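Local coordinates for glucose-6-phosphate isomerase (Chlamydia trachomatis D/UW-3/CX, PDB 6OTU), which catalyses the reversible isomerisation of glucose-6-phosphate to fructose-6-phosphate, at the interface of chains A and B. Numbering follows the deposited sequence. Chains: chain A/B, Glucose-6-phosphate isomerase.

Contacts 1 and 2 lie about 18 Å apart, measured between the centres of their C-alpha atoms, and belong to one two-fold symmetric dimer interface, so each recurs with the chains exchanged. They share no residue. Contact 1 sets helix 422-439 of chain A against the start of helix 522-532 of chain B; contact 2 joins the end of helix 389-394 of chain A to the segment following helix 345-357 of chain B. Their centres lie about 17 and 14 Å from active-site A:His386, respectively. Both contacts therefore flank the region of this histidine, and contact 2 also adjoins the helix that carries B:Glu355.

Contact 1: the interface of chains A and B. Residues chain A 432, 435-436, 439, 441; chain B 521, 524-525.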
# COMPACT_ATOMS: atom_id res chain seq x y z
N ALA A 432 6.96 13.89 -16.71
CA ALA A 432 7.65 15.00 -16.07
C ALA A 432 8.31 14.57 -14.76
O ALA A 432 9.40 15.06 -14.43
CB ALA A 432 6.69 16.16 -15.81
N LEU A 435 11.56 12.28 -15.41
CA LEU A 435 12.64 13.20 -15.77
C LEU A 435 13.11 14.02 -14.57
O LEU A 435 14.32 14.17 -14.35
CB LEU A 435 12.18 14.12 -16.89
CG LEU A 435 12.12 13.42 -18.24
CD1 LEU A 435 11.60 14.36 -19.29
CD2 LEU A 435 13.48 12.91 -18.65
N ALA A 436 12.17 14.55 -13.78
CA ALA A 436 12.55 15.36 -12.63
C ALA A 436 13.32 14.53 -11.60
O ALA A 436 14.33 14.99 -11.07
CB ALA A 436 11.30 15.98 -12.01
N GLN A 439 16.89 13.94 -13.21
CA GLN A 439 17.75 15.09 -13.47
C GLN A 439 17.91 16.01 -12.27
O GLN A 439 18.94 16.67 -12.15
CB GLN A 439 17.22 15.94 -14.62
CG GLN A 439 17.36 15.33 -15.98
CD GLN A 439 16.77 16.23 -17.05
OE1 GLN A 439 15.64 16.69 -16.92
NE2 GLN A 439 17.54 16.49 -18.10
N ARG A 441 17.24 19.38 -9.84
CA ARG A 441 17.20 20.84 -10.00
C ARG A 441 18.09 21.51 -8.98
O ARG A 441 17.80 21.44 -7.78
CB ARG A 441 15.80 21.37 -9.83
CG ARG A 441 15.22 21.64 -11.13
CD ARG A 441 13.72 21.52 -11.13
NE ARG A 441 13.33 21.34 -12.52
CZ ARG A 441 13.55 20.22 -13.21
NH1 ARG A 441 14.07 19.15 -12.56
NH2 ARG A 441 13.22 20.17 -14.51
N GLU B 521 12.69 20.31 -17.90
CA GLU B 521 12.19 19.08 -18.52
C GLU B 521 11.92 19.15 -20.01
O GLU B 521 11.92 18.10 -20.66
CB GLU B 521 10.85 18.64 -17.92
CG GLU B 521 11.03 17.71 -16.77
CD GLU B 521 11.76 18.36 -15.65
OE1 GLU B 521 12.87 17.89 -15.27
OE2 GLU B 521 11.27 19.38 -15.14
N GLY B 524 13.73 17.25 -22.59
CA GLY B 524 13.61 15.84 -22.21
C GLY B 524 12.21 15.29 -22.42
O GLY B 524 12.05 14.19 -22.96
N VAL B 525 11.18 16.04 -21.99
CA VAL B 525 9.80 15.57 -22.11
C VAL B 525 9.43 15.35 -23.58
O VAL B 525 8.80 14.34 -23.92
CB VAL B 525 8.83 16.56 -21.43
CG1 VAL B 525 7.40 16.33 -21.90
CG2 VAL B 525 8.87 16.43 -19.91
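Helix 422-439 of chain A meets the N-terminal end of helix 522-532 of chain B, with A:Leu435 and B:Glu521 carrying much of this helix-to-helix contact. One branch of A:Leu435, CD1, points at the first turn of the partner helix and lies 3.5 Å from methyl CG2 of B:Val525. The same CD1 is 3.8 Å from CA of B:Gly524, where the missing side chain probably leaves room for the methyl over the backbone. The leucine CG sits beside its own backbone N and opposite the carbonyl carbon (chi1 -74°), which turns the branched end toward chain B.

B:Glu521, just ahead of its helix, lies against the other part of the leucine: its CG is 3.8 Å from CB of A:Leu435. A bend at chi2 (62°) carries the carboxylate toward A:Arg441, whose chain is extended from CG to NE and comes from the loop beyond helix 422-439. A salt bridge between the carboxylate and guanidinium NH2 is likely, although the model places the two groups too close together. A hydrogen bond from NH2 to OE1 is doubtful for the same reason. The pairing would neutralise opposite charges at the edge of the leucine contact.

A:Gln439, in the last turn of its helix, runs alongside B:Glu521 with the two side chains antiparallel, its amide steeply inclined to the carboxylate. As modelled, oxygen OE1 of A:Gln439 stands 3.4 Å from carboxylate OE1 of B:Glu521, an oxygen-to-oxygen approach rather than a hydrogen bond.

Contact 2: the interface of chains A and B. Residues chain A 394-396, 451; chain B 358-360.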
# COMPACT_ATOMS: atom_id res chain seq x y z
N GLN A 394 13.21 14.61 -2.10
CA GLN A 394 13.99 15.39 -1.13
C GLN A 394 14.31 14.65 0.16
O GLN A 394 14.95 15.24 1.03
CB GLN A 394 13.26 16.71 -0.78
CG GLN A 394 13.34 17.79 -1.85
CD GLN A 394 12.92 19.14 -1.31
OE1 GLN A 394 11.98 19.23 -0.52
NE2 GLN A 394 13.62 20.20 -1.72
N GLY A 395 13.88 13.41 0.32
CA GLY A 395 14.28 12.62 1.47
C GLY A 395 15.71 12.13 1.33
O GLY A 395 16.41 12.38 0.36
N THR A 396 16.14 11.38 2.34
CA THR A 396 17.53 10.97 2.47
C THR A 396 17.85 9.64 1.77
O THR A 396 19.02 9.28 1.68
CB THR A 396 17.91 10.89 3.96
OG1 THR A 396 17.02 10.00 4.65
CG2 THR A 396 17.80 12.26 4.63
N LYS A 451 18.27 16.85 -5.70
CA LYS A 451 19.58 16.30 -6.05
C LYS A 451 19.50 15.40 -7.27
O LYS A 451 20.49 15.24 -7.98
CB LYS A 451 20.17 15.53 -4.86
CG LYS A 451 20.13 16.33 -3.52
CD LYS A 451 20.82 15.57 -2.35
CE LYS A 451 20.06 15.71 -1.01
NZ LYS A 451 19.06 14.60 -0.75
N GLY B 358 10.13 13.46 5.02
CA GLY B 358 11.00 13.16 3.90
C GLY B 358 11.83 14.36 3.51
O GLY B 358 11.63 14.95 2.45
N LYS B 359 12.77 14.73 4.38
CA LYS B 359 13.51 15.98 4.25
C LYS B 359 14.99 15.71 4.43
O LYS B 359 15.38 14.71 5.03
CB LYS B 359 13.05 17.02 5.27
CG LYS B 359 11.55 17.24 5.29
CD LYS B 359 11.11 18.03 4.06
CE LYS B 359 9.59 18.04 3.92
NZ LYS B 359 8.94 18.65 5.10
N SER B 360 15.81 16.61 3.88
CA SER B 360 17.25 16.41 4.00
C SER B 360 17.98 17.73 4.25
O SER B 360 19.16 17.85 3.93
CB SER B 360 17.81 15.71 2.76
OG SER B 360 17.29 16.29 1.59
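B:Ser360 donates a hydrogen bond from its hydroxyl OG to the backbone carbonyl O of A:Gln394, 2.6 Å away. The hydroxyl approaches at 144° to the C=O bond and stands 33° away from the carbonyl plane. With chi1 at 45°, OG occupies the position between the serine's own backbone N and carbonyl carbon, from which it faces the end of helix 389-394. The same oxygen can accept a weak hydrogen bond from the ammonium NZ of A:Lys451 at 3.4 Å. Bends at chi3 and chi4 bring this lysine tip to the serine, and its charge may help to polarise the hydroxyl that serves the carbonyl.

Around this polar centre, methyl CG2 of A:Thr396 lies 3.9 Å from CB of B:Ser360, while its neighbour A:Gly395 passes alongside the B:Gly358 backbone. B:Lys359 contributes mainly through its main chain: its carbonyl O is 3.5 Å from CG2 of A:Thr396, and its side chain extends away from the serine.

Farther out, both partners adjoin elements that carry catalytic residues, which are likely to help position them. B:Gly358 to B:Ser360 follow helix 345-357, which holds the proton donor B:Glu355, and helix 389-394 follows the 3-10 helix ending at active-site A:His386. Joining these two regions fits the phosphoglucose isomerase active site, where the neighbouring subunit supplies the catalytic histidine, so the contact probably supports catalysis by stabilising the dimer.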